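Local coordinates for general stress protein 26 (Bacillus anthracis, PDB 3EC6), which is of unknown function but binds flavin-adenine dinucleotide and belongs to the pyridoxamine 5'-phosphate oxidase family of flavin-binding proteins, at residues F40-R48 with P111-P120; I56-L66 with Y77-S85. All coordinates share one frame; numbering follows the deposited sequence.

Overall arrangement
Coming from the N terminus, the chain runs through helix 4-13 and strands 17-24 and 27-38 before it enters strand 41-47, the first half of interaction 1. Helix 51-58 follows, and its last turn leads into strand 61-66, which pairs with strand 77-87 in interaction 2, a hairpin with a ten-residue connection. Interaction 1 closes its own, much longer loop only when strand 113-126 returns beside 41-47, so the hairpin lies wholly within that loop. The two contacts also touch: strand 113-126 pairs with 77-87 through backbone bonds, and Ile-116 and Ile-118 pack on Ile-56 and Val-62. The four strands belong to one antiparallel sheet, with helix 51-58 packed against it through Ile-56; each interaction reaches a different FAD.

Interaction 1: residues F40-R48 with P111-P120. With FAD (flavin-adenine dinucleotide), chain B.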
# COMPACT_ATOMS: atom_id res chain seq x y z
N PHE A 40 -3.89 14.15 14.74
CA PHE A 40 -4.27 13.11 13.76
C PHE A 40 -3.88 13.46 12.34
O PHE A 40 -4.13 12.70 11.42
CB PHE A 40 -5.79 12.82 13.82
CG PHE A 40 -6.23 12.21 15.14
CD1 PHE A 40 -5.83 10.93 15.49
CD2 PHE A 40 -6.99 12.97 16.04
CE1 PHE A 40 -6.18 10.39 16.71
CE2 PHE A 40 -7.37 12.42 17.28
CZ PHE A 40 -6.96 11.13 17.60
N VAL A 41 -3.20 14.59 12.18
CA VAL A 41 -2.70 15.01 10.87
C VAL A 41 -1.37 14.35 10.59
O VAL A 41 -0.45 14.44 11.41
CB VAL A 41 -2.58 16.57 10.78
CG1 VAL A 41 -1.95 16.97 9.45
CG2 VAL A 41 -3.99 17.22 10.96
N LEU A 42 -1.25 13.67 9.45
CA LEU A 42 -0.02 12.90 9.18
C LEU A 42 0.85 13.72 8.24
O LEU A 42 0.37 14.55 7.47
CB LEU A 42 -0.31 11.52 8.52
CG LEU A 42 -1.18 10.63 9.40
CD1 LEU A 42 -1.45 9.33 8.65
CD2 LEU A 42 -0.51 10.31 10.72
N TYR A 43 2.16 13.50 8.32
CA TYR A 43 3.10 14.21 7.43
C TYR A 43 4.16 13.22 6.94
O TYR A 43 4.57 12.35 7.70
CB TYR A 43 3.86 15.32 8.18
CG TYR A 43 3.00 16.50 8.65
CD1 TYR A 43 2.79 17.61 7.81
CD2 TYR A 43 2.35 16.46 9.90
CE1 TYR A 43 1.98 18.71 8.22
CE2 TYR A 43 1.53 17.51 10.29
CZ TYR A 43 1.35 18.63 9.47
OH TYR A 43 0.54 19.69 9.84
N VAL A 44 4.57 13.36 5.70
CA VAL A 44 5.66 12.52 5.15
C VAL A 44 6.69 13.50 4.55
O VAL A 44 6.32 14.46 3.87
CB VAL A 44 5.14 11.62 4.04
CG1 VAL A 44 6.28 10.87 3.35
CG2 VAL A 44 4.14 10.60 4.64
N ALA A 45 7.96 13.25 4.83
CA ALA A 45 9.05 14.04 4.29
C ALA A 45 9.47 13.42 2.98
O ALA A 45 9.69 12.19 2.90
CB ALA A 45 10.21 14.06 5.30
N THR A 46 9.61 14.25 1.94
CA THR A 46 10.02 13.71 0.64
C THR A 46 10.72 14.78 -0.18
O THR A 46 10.80 15.96 0.25
CB THR A 46 8.84 13.01 -0.11
OG1 THR A 46 9.39 12.19 -1.15
CG2 THR A 46 7.86 14.02 -0.69
N ASP A 47 11.16 14.39 -1.37
CA ASP A 47 11.81 15.32 -2.30
C ASP A 47 10.71 15.98 -3.12
O ASP A 47 9.72 15.31 -3.56
CB ASP A 47 12.73 14.50 -3.21
CG ASP A 47 13.31 15.32 -4.36
OD1 ASP A 47 14.34 15.99 -4.17
OD2 ASP A 47 12.73 15.28 -5.47
N ARG A 48 10.85 17.28 -3.35
CA ARG A 48 9.79 18.02 -4.06
C ARG A 48 9.58 17.61 -5.52
O ARG A 48 8.50 17.85 -6.07
CB ARG A 48 9.96 19.52 -3.96
CG ARG A 48 11.02 20.05 -4.81
CD ARG A 48 10.81 21.59 -4.95
NE ARG A 48 11.13 22.28 -3.70
CZ ARG A 48 10.28 23.01 -2.97
NH1 ARG A 48 8.98 23.17 -3.30
NH2 ARG A 48 10.73 23.57 -1.86
N PRO A 111 16.68 22.63 0.01
CA PRO A 111 15.52 23.22 -0.68
C PRO A 111 14.56 22.19 -1.30
O PRO A 111 13.39 22.52 -1.51
CB PRO A 111 16.15 24.10 -1.78
CG PRO A 111 17.51 23.68 -1.88
CD PRO A 111 17.94 23.12 -0.58
N ASN A 112 15.04 20.97 -1.56
CA ASN A 112 14.21 19.90 -2.07
C ASN A 112 13.30 19.23 -1.02
O ASN A 112 12.42 18.48 -1.40
CB ASN A 112 15.05 18.83 -2.76
CG ASN A 112 15.79 19.40 -3.99
OD1 ASN A 112 15.18 20.17 -4.76
ND2 ASN A 112 17.04 19.01 -4.19
N TYR A 113 13.53 19.52 0.27
CA TYR A 113 12.72 18.87 1.33
C TYR A 113 11.37 19.58 1.43
O TYR A 113 11.27 20.77 1.70
CB TYR A 113 13.53 19.02 2.63
CG TYR A 113 12.89 18.59 3.94
CD1 TYR A 113 11.76 17.75 3.98
CD2 TYR A 113 13.47 19.02 5.17
CE1 TYR A 113 11.21 17.38 5.16
CE2 TYR A 113 12.93 18.64 6.40
CZ TYR A 113 11.78 17.81 6.36
OH TYR A 113 11.25 17.41 7.57
N VAL A 114 10.32 18.80 1.23
CA VAL A 114 8.97 19.31 1.53
C VAL A 114 8.28 18.24 2.33
O VAL A 114 8.72 17.08 2.39
CB VAL A 114 8.15 19.59 0.24
CG1 VAL A 114 8.82 20.70 -0.57
CG2 VAL A 114 7.99 18.31 -0.62
N LEU A 115 7.17 18.63 2.93
CA LEU A 115 6.30 17.67 3.62
C LEU A 115 5.00 17.48 2.83
O LEU A 115 4.42 18.43 2.32
CB LEU A 115 5.95 18.15 5.04
CG LEU A 115 7.11 18.20 6.03
CD1 LEU A 115 6.66 19.02 7.25
CD2 LEU A 115 7.56 16.80 6.43
N ILE A 116 4.56 16.22 2.75
CA ILE A 116 3.18 15.98 2.33
C ILE A 116 2.32 15.94 3.61
O ILE A 116 2.61 15.19 4.53
CB ILE A 116 3.09 14.66 1.64
CG1 ILE A 116 3.94 14.66 0.38
CG2 ILE A 116 1.62 14.38 1.33
CD1 ILE A 116 4.00 13.26 -0.30
N LYS A 117 1.31 16.81 3.66
CA LYS A 117 0.43 16.96 4.81
C LYS A 117 -0.85 16.22 4.48
O LYS A 117 -1.47 16.45 3.44
CB LYS A 117 0.12 18.45 5.03
CG LYS A 117 -0.97 18.65 6.07
CD LYS A 117 -1.11 20.13 6.38
CE LYS A 117 -2.26 20.41 7.32
NZ LYS A 117 -2.44 21.87 7.51
N ILE A 118 -1.29 15.31 5.33
CA ILE A 118 -2.50 14.52 5.02
C ILE A 118 -3.54 14.87 6.08
O ILE A 118 -3.37 14.57 7.28
CB ILE A 118 -2.19 13.01 5.06
CG1 ILE A 118 -1.24 12.66 3.96
CG2 ILE A 118 -3.50 12.20 4.82
CD1 ILE A 118 -0.49 11.42 4.20
N ASN A 119 -4.60 15.53 5.63
CA ASN A 119 -5.69 15.95 6.52
C ASN A 119 -6.72 14.86 6.51
O ASN A 119 -7.37 14.66 5.49
CB ASN A 119 -6.34 17.25 6.06
CG ASN A 119 -5.56 18.45 6.50
OD1 ASN A 119 -4.81 19.02 5.73
ND2 ASN A 119 -5.71 18.81 7.77
N PRO A 120 -6.85 14.11 7.61
CA PRO A 120 -7.71 12.94 7.52
C PRO A 120 -9.20 13.33 7.52
O PRO A 120 -9.62 14.26 8.23
CB PRO A 120 -7.40 12.17 8.82
CG PRO A 120 -7.09 13.34 9.82
CD PRO A 120 -6.28 14.29 8.96
PA FAD B . 9.81 8.63 -7.65
O1A FAD B . 9.37 10.05 -7.98
O2A FAD B . 11.28 8.50 -7.32
O5B FAD B . 9.61 7.62 -8.92
C5B FAD B . 9.79 6.25 -8.67
C4B FAD B . 8.45 5.63 -9.05
O4B FAD B . 8.35 5.67 -10.49
C3B FAD B . 8.39 4.19 -8.58
O3B FAD B . 7.60 4.07 -7.39
C2B FAD B . 7.88 3.45 -9.82
O2B FAD B . 6.47 3.33 -9.78
C1B FAD B . 8.26 4.35 -11.00
N9A FAD B . 9.58 3.96 -11.57
C8A FAD B . 10.60 3.34 -10.89
N7A FAD B . 11.64 3.14 -11.74
C5A FAD B . 11.30 3.64 -12.95
C6A FAD B . 12.01 3.67 -14.15
N6A FAD B . 13.10 2.90 -14.28
N1A FAD B . 11.39 4.24 -15.25
C2A FAD B . 10.10 4.76 -15.16
N3A FAD B . 9.41 4.72 -13.95
C4A FAD B . 10.01 4.16 -12.86
N1 FAD B . 10.97 8.12 0.31
C2 FAD B . 10.75 9.40 0.78
O2 FAD B . 10.91 10.30 -0.04
N3 FAD B . 10.34 9.63 2.08
C4 FAD B . 10.18 8.58 2.96
O4 FAD B . 9.80 8.81 4.14
C4X FAD B . 10.46 7.27 2.52
N5 FAD B . 10.31 6.22 3.41
C5X FAD B . 10.59 4.94 2.97
C6 FAD B . 10.46 3.89 3.90
C7 FAD B . 10.71 2.60 3.44
C7M FAD B . 10.58 1.47 4.44
C8 FAD B . 11.09 2.35 2.10
C8M FAD B . 11.34 0.95 1.57
C9 FAD B . 11.17 3.40 1.18
C9A FAD B . 10.93 4.71 1.62
N10 FAD B . 11.03 5.77 0.72
C10 FAD B . 10.82 7.07 1.19
C1' FAD B . 11.27 5.60 -0.74
C2' FAD B . 9.98 5.61 -1.58
O2' FAD B . 9.10 4.56 -1.18
C3' FAD B . 10.37 5.36 -3.04
O3' FAD B . 11.31 6.38 -3.40
C4' FAD B . 9.16 5.39 -3.96
O4' FAD B . 9.48 4.88 -5.30
C5' FAD B . 8.63 6.83 -4.09
O5' FAD B . 7.55 6.84 -5.01
P FAD B . 7.53 8.10 -6.01
O1P FAD B . 6.52 7.90 -7.13
O2P FAD B . 7.48 9.42 -5.29
O3P FAD B . 9.02 7.86 -6.53
O HOH W 1 -3.92 12.08 8.58
O HOH W 2 0.38 22.20 8.67
O HOH W 3 14.06 22.70 -4.79
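Six backbone hydrogen bonds tie Leu-42, Val-44 and Thr-46 to Ile-118, Ile-116 and Val-114, making a regular antiparallel ladder. Past the ladder, Arg-48 takes over. Its NE and NH2 grip one acceptor side-on: NH2 lies 2.9 Å from Pro-111 O, which sits in the guanidinium plane, while Val-114 CG1 lies over one face of the group, toward its rim. A bend at chi3 (72°) turns the guanidinium back to this carbonyl, and NH2 also forms a salt bridge with Glu-88. Elsewhere along the strands, water 2 joins Lys-117 NZ to Tyr-43 OH.

The apolar contacts run along the sheet. Lys-117, extended, lies alongside the Tyr-43 ring, its CG 3.7 Å from Tyr-43 CE1. Further on, Ala-45 CB meets Tyr-113 CE1 at 3.5 Å.

At the flavin, N3 of FAD (chain B) donates to Ala-45 O (2.8 Å, 175°), and Thr-46 OG1, placed anti to the backbone N (chi1 -163°), donates to FAD O2 at 2.7 Å. The C-terminal end of strand 41-47 thus meets the pyrimidine side of the isoalloxazine, within the FMN-binding split-barrel fold of the pyridoxamine 5'-phosphate oxidase family.

Interaction 2: residues I56-L66 with Y77-S85; sequences IENNPNVHVLL and YIEVEGLAS. With FAD (flavin-adenine dinucleotide), chain C.
Glu-79 and His-63 meet across the two strands, and the glutamate is the side chain to follow. Its CB lies 4.0 Å from Val-64 O. CG stands beside the backbone N (chi1 -73°), which lays the chain alongside Leu-65, whose CD2 touches Glu-79 CG at 3.5 Å. From there the chain runs out extended to CD, and the carboxylate divides its work. OE1 accepts from His-63 NE2 at 2.9 Å (160°): the oxygen lies in the imidazole plane, but the donor comes in on the anti side of the carboxylate and 31° out of its plane. The same OE1 also accepts a hydrogen bond from O2B of the adenosine ribose of FAD (chain C), and OE2 accepts one from O3B at 2.7 Å. Three bonds therefore fix the rotation of the carboxylate, and His-63 is a second-shell residue that helps to position Glu-79, which contacts the FAD directly.

The strands themselves form an antiparallel beta hairpin, part of the split-barrel sheet of this flavin-binding family. Backbone bonds join Val-62, Val-64 and Leu-66 to Gly-82, Val-80 and Ile-78, the one from Gly-82 N to Val-62 O being weak. The FAD beside this hairpin is also hydrogen-bonded to Thr-46 and Ala-45 of the second subunit, so the site is built by both chains.

Beyond the glutamate, Tyr-77 brings its ring to the flavin methyl, Tyr-77 CE2 lying 3.7 Å from FAD C8M, and it meets Phe-32 of the second subunit edge-to-face. On the other face of the sheet Val-64 and Val-80 pack CB against CB. At the far end, Asn-59 OD1 accepts from Asn-61 N in an Asx turn that leads from the helix into the strand. Nearby, Ile-56 CD1 reaches from the helix to Ala-84 CB at 3.7 Å, and Val-62 CG1 packs against the same methyl.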
# COMPACT_ATOMS: atom_id res chain seq x y z
N ILE A 56 -0.27 14.02 -6.30
CA ILE A 56 -1.11 14.81 -5.35
C ILE A 56 -1.52 16.08 -6.08
O ILE A 56 -2.66 16.48 -5.99
CB ILE A 56 -0.43 15.02 -3.96
CG1 ILE A 56 -0.36 13.67 -3.21
CG2 ILE A 56 -1.12 16.12 -3.08
CD1 ILE A 56 0.53 13.66 -1.98
N GLU A 57 -0.58 16.70 -6.80
CA GLU A 57 -0.90 17.84 -7.69
C GLU A 57 -2.08 17.59 -8.61
O GLU A 57 -2.84 18.51 -8.94
CB GLU A 57 0.33 18.25 -8.54
CG GLU A 57 1.44 18.97 -7.81
CD GLU A 57 2.74 19.10 -8.63
OE1 GLU A 57 2.71 18.91 -9.86
OE2 GLU A 57 3.77 19.44 -8.05
N ASN A 58 -2.24 16.35 -9.07
CA ASN A 58 -3.34 16.00 -10.00
C ASN A 58 -4.68 15.46 -9.36
O ASN A 58 -5.79 15.61 -9.86
CB ASN A 58 -2.77 15.07 -11.08
CG ASN A 58 -1.81 15.81 -12.04
OD1 ASN A 58 -2.24 16.71 -12.81
ND2 ASN A 58 -0.52 15.48 -12.00
N ASN A 59 -4.56 14.90 -8.17
CA ASN A 59 -5.71 14.40 -7.47
C ASN A 59 -5.27 14.37 -6.03
O ASN A 59 -4.36 13.65 -5.67
CB ASN A 59 -6.05 12.95 -7.95
CG ASN A 59 -7.27 12.36 -7.25
OD1 ASN A 59 -7.56 12.67 -6.09
ND2 ASN A 59 -7.93 11.42 -7.91
N PRO A 60 -5.94 15.17 -5.16
CA PRO A 60 -5.42 15.28 -3.80
C PRO A 60 -5.81 14.14 -2.83
O PRO A 60 -5.35 14.13 -1.68
CB PRO A 60 -6.07 16.59 -3.28
CG PRO A 60 -7.36 16.68 -3.96
CD PRO A 60 -7.10 16.06 -5.40
N ASN A 61 -6.64 13.21 -3.30
CA ASN A 61 -7.14 12.13 -2.42
C ASN A 61 -6.08 11.08 -2.23
O ASN A 61 -5.51 10.60 -3.21
CB ASN A 61 -8.35 11.46 -3.05
CG ASN A 61 -9.53 12.39 -3.15
OD1 ASN A 61 -9.73 13.02 -4.19
ND2 ASN A 61 -10.26 12.50 -2.09
N VAL A 62 -5.79 10.78 -0.97
CA VAL A 62 -4.75 9.77 -0.66
C VAL A 62 -5.26 8.80 0.35
O VAL A 62 -6.28 9.00 0.99
CB VAL A 62 -3.46 10.44 -0.10
CG1 VAL A 62 -2.89 11.43 -1.13
CG2 VAL A 62 -3.69 11.12 1.26
N HIS A 63 -4.57 7.68 0.45
CA HIS A 63 -4.97 6.61 1.37
C HIS A 63 -3.69 6.17 2.08
O HIS A 63 -2.62 6.10 1.46
CB HIS A 63 -5.56 5.47 0.55
CG HIS A 63 -6.06 4.33 1.37
ND1 HIS A 63 -5.21 3.32 1.80
CD2 HIS A 63 -7.27 4.08 1.91
CE1 HIS A 63 -5.91 2.46 2.52
NE2 HIS A 63 -7.16 2.89 2.61
N VAL A 64 -3.77 5.93 3.38
CA VAL A 64 -2.62 5.49 4.20
C VAL A 64 -2.97 4.21 4.92
O VAL A 64 -4.02 4.10 5.48
CB VAL A 64 -2.25 6.59 5.23
CG1 VAL A 64 -1.17 6.10 6.19
CG2 VAL A 64 -1.78 7.85 4.53
N LEU A 65 -2.03 3.25 4.89
CA LEU A 65 -2.04 2.06 5.75
C LEU A 65 -0.88 2.22 6.69
O LEU A 65 0.26 2.47 6.27
CB LEU A 65 -1.87 0.74 4.97
CG LEU A 65 -2.95 0.45 3.97
CD1 LEU A 65 -2.53 -0.79 3.19
CD2 LEU A 65 -4.22 0.09 4.77
N LEU A 66 -1.14 2.12 8.00
CA LEU A 66 -0.05 2.37 8.99
C LEU A 66 -0.24 1.53 10.24
O LEU A 66 -1.35 1.42 10.75
CB LEU A 66 -0.01 3.86 9.38
CG LEU A 66 1.05 4.34 10.38
CD1 LEU A 66 2.43 4.27 9.73
CD2 LEU A 66 0.74 5.78 10.76
N TYR A 77 -3.86 -2.08 13.11
CA TYR A 77 -3.39 -1.01 12.27
C TYR A 77 -4.51 -0.07 11.91
O TYR A 77 -5.68 -0.33 12.23
CB TYR A 77 -2.71 -1.53 11.00
CG TYR A 77 -3.60 -2.32 10.08
CD1 TYR A 77 -4.11 -1.75 8.91
CD2 TYR A 77 -3.86 -3.68 10.33
CE1 TYR A 77 -4.94 -2.50 8.05
CE2 TYR A 77 -4.66 -4.45 9.49
CZ TYR A 77 -5.16 -3.84 8.33
OH TYR A 77 -5.95 -4.59 7.47
N ILE A 78 -4.15 0.99 11.19
CA ILE A 78 -5.18 1.97 10.78
C ILE A 78 -5.16 2.18 9.26
O ILE A 78 -4.15 1.94 8.58
CB ILE A 78 -5.05 3.35 11.47
CG1 ILE A 78 -3.72 4.02 11.11
CG2 ILE A 78 -5.25 3.24 13.02
CD1 ILE A 78 -3.66 5.46 11.67
N GLU A 79 -6.29 2.63 8.75
CA GLU A 79 -6.37 3.08 7.36
C GLU A 79 -6.85 4.50 7.44
O GLU A 79 -7.76 4.81 8.22
CB GLU A 79 -7.49 2.36 6.62
CG GLU A 79 -7.29 0.99 6.28
CD GLU A 79 -8.44 0.56 5.33
OE1 GLU A 79 -8.79 1.33 4.38
OE2 GLU A 79 -8.96 -0.54 5.54
N VAL A 80 -6.25 5.37 6.66
CA VAL A 80 -6.62 6.80 6.69
C VAL A 80 -6.98 7.22 5.28
O VAL A 80 -6.25 6.92 4.35
CB VAL A 80 -5.45 7.66 7.20
CG1 VAL A 80 -5.81 9.14 7.16
CG2 VAL A 80 -4.91 7.16 8.59
N GLU A 81 -8.14 7.87 5.13
CA GLU A 81 -8.55 8.53 3.88
C GLU A 81 -8.58 10.03 4.10
O GLU A 81 -9.11 10.50 5.10
CB GLU A 81 -9.97 8.13 3.45
CG GLU A 81 -10.18 6.63 3.26
CD GLU A 81 -11.65 6.27 3.15
OE1 GLU A 81 -12.52 7.17 3.04
OE2 GLU A 81 -11.96 5.08 3.18
N GLY A 82 -7.97 10.79 3.20
CA GLY A 82 -8.04 12.25 3.34
C GLY A 82 -7.41 12.92 2.14
O GLY A 82 -7.01 12.24 1.20
N LEU A 83 -7.39 14.25 2.16
CA LEU A 83 -6.75 15.05 1.10
C LEU A 83 -5.38 15.53 1.53
O LEU A 83 -5.16 15.90 2.69
CB LEU A 83 -7.64 16.24 0.72
CG LEU A 83 -8.79 15.97 -0.26
CD1 LEU A 83 -9.86 15.04 0.33
CD2 LEU A 83 -9.42 17.27 -0.71
N ALA A 84 -4.44 15.49 0.59
CA ALA A 84 -3.09 15.88 0.82
C ALA A 84 -2.79 17.24 0.20
O ALA A 84 -3.43 17.69 -0.78
CB ALA A 84 -2.18 14.81 0.18
N SER A 85 -1.85 17.92 0.84
CA SER A 85 -1.28 19.15 0.30
C SER A 85 0.22 19.17 0.62
O SER A 85 0.72 18.33 1.36
CB SER A 85 -2.02 20.36 0.88
OG SER A 85 -1.88 20.39 2.28
PA FAD C . -14.13 -4.91 2.36
O1A FAD C . -14.96 -5.24 1.13
O2A FAD C . -14.37 -5.84 3.53
O5B FAD C . -14.47 -3.43 2.96
C5B FAD C . -13.62 -2.95 3.97
C4B FAD C . -13.08 -1.66 3.39
O4B FAD C . -14.14 -0.68 3.39
C3B FAD C . -11.92 -1.14 4.24
O3B FAD C . -10.66 -1.43 3.63
C2B FAD C . -12.27 0.33 4.43
O2B FAD C . -11.64 1.12 3.44
C1B FAD C . -13.79 0.41 4.22
N9A FAD C . -14.52 0.29 5.51
C8A FAD C . -14.07 -0.36 6.64
N7A FAD C . -15.00 -0.24 7.61
C5A FAD C . -16.05 0.45 7.13
C6A FAD C . -17.25 0.84 7.73
N6A FAD C . -17.36 0.76 9.06
N1A FAD C . -18.15 1.58 6.97
C2A FAD C . -17.86 1.92 5.65
N3A FAD C . -16.66 1.53 5.07
C4A FAD C . -15.77 0.80 5.80
N1 FAD C . -8.28 -10.43 2.98
C2 FAD C . -8.52 -11.32 1.95
O2 FAD C . -9.68 -11.35 1.55
N3 FAD C . -7.51 -12.07 1.40
C4 FAD C . -6.22 -11.99 1.89
O4 FAD C . -5.30 -12.68 1.37
C4X FAD C . -5.96 -11.14 2.99
N5 FAD C . -4.68 -11.07 3.49
C5X FAD C . -4.44 -10.24 4.58
C6 FAD C . -3.13 -10.21 5.08
C7 FAD C . -2.88 -9.34 6.15
C7M FAD C . -1.48 -9.30 6.71
C8 FAD C . -3.91 -8.53 6.69
C8M FAD C . -3.67 -7.56 7.84
C9 FAD C . -5.20 -8.54 6.14
C9A FAD C . -5.47 -9.42 5.07
N10 FAD C . -6.75 -9.46 4.53
C10 FAD C . -7.00 -10.35 3.49
C1' FAD C . -7.86 -8.54 4.92
C2' FAD C . -8.00 -7.32 4.00
O2' FAD C . -6.80 -6.53 4.00
C3' FAD C . -9.12 -6.44 4.57
O3' FAD C . -10.29 -7.26 4.64
C4' FAD C . -9.37 -5.21 3.71
O4' FAD C . -10.23 -4.23 4.38
C5' FAD C . -10.03 -5.63 2.38
O5' FAD C . -10.31 -4.46 1.62
P FAD C . -11.73 -4.48 0.86
O1P FAD C . -12.08 -3.10 0.31
O2P FAD C . -11.86 -5.64 -0.09
O3P FAD C . -12.57 -4.81 2.19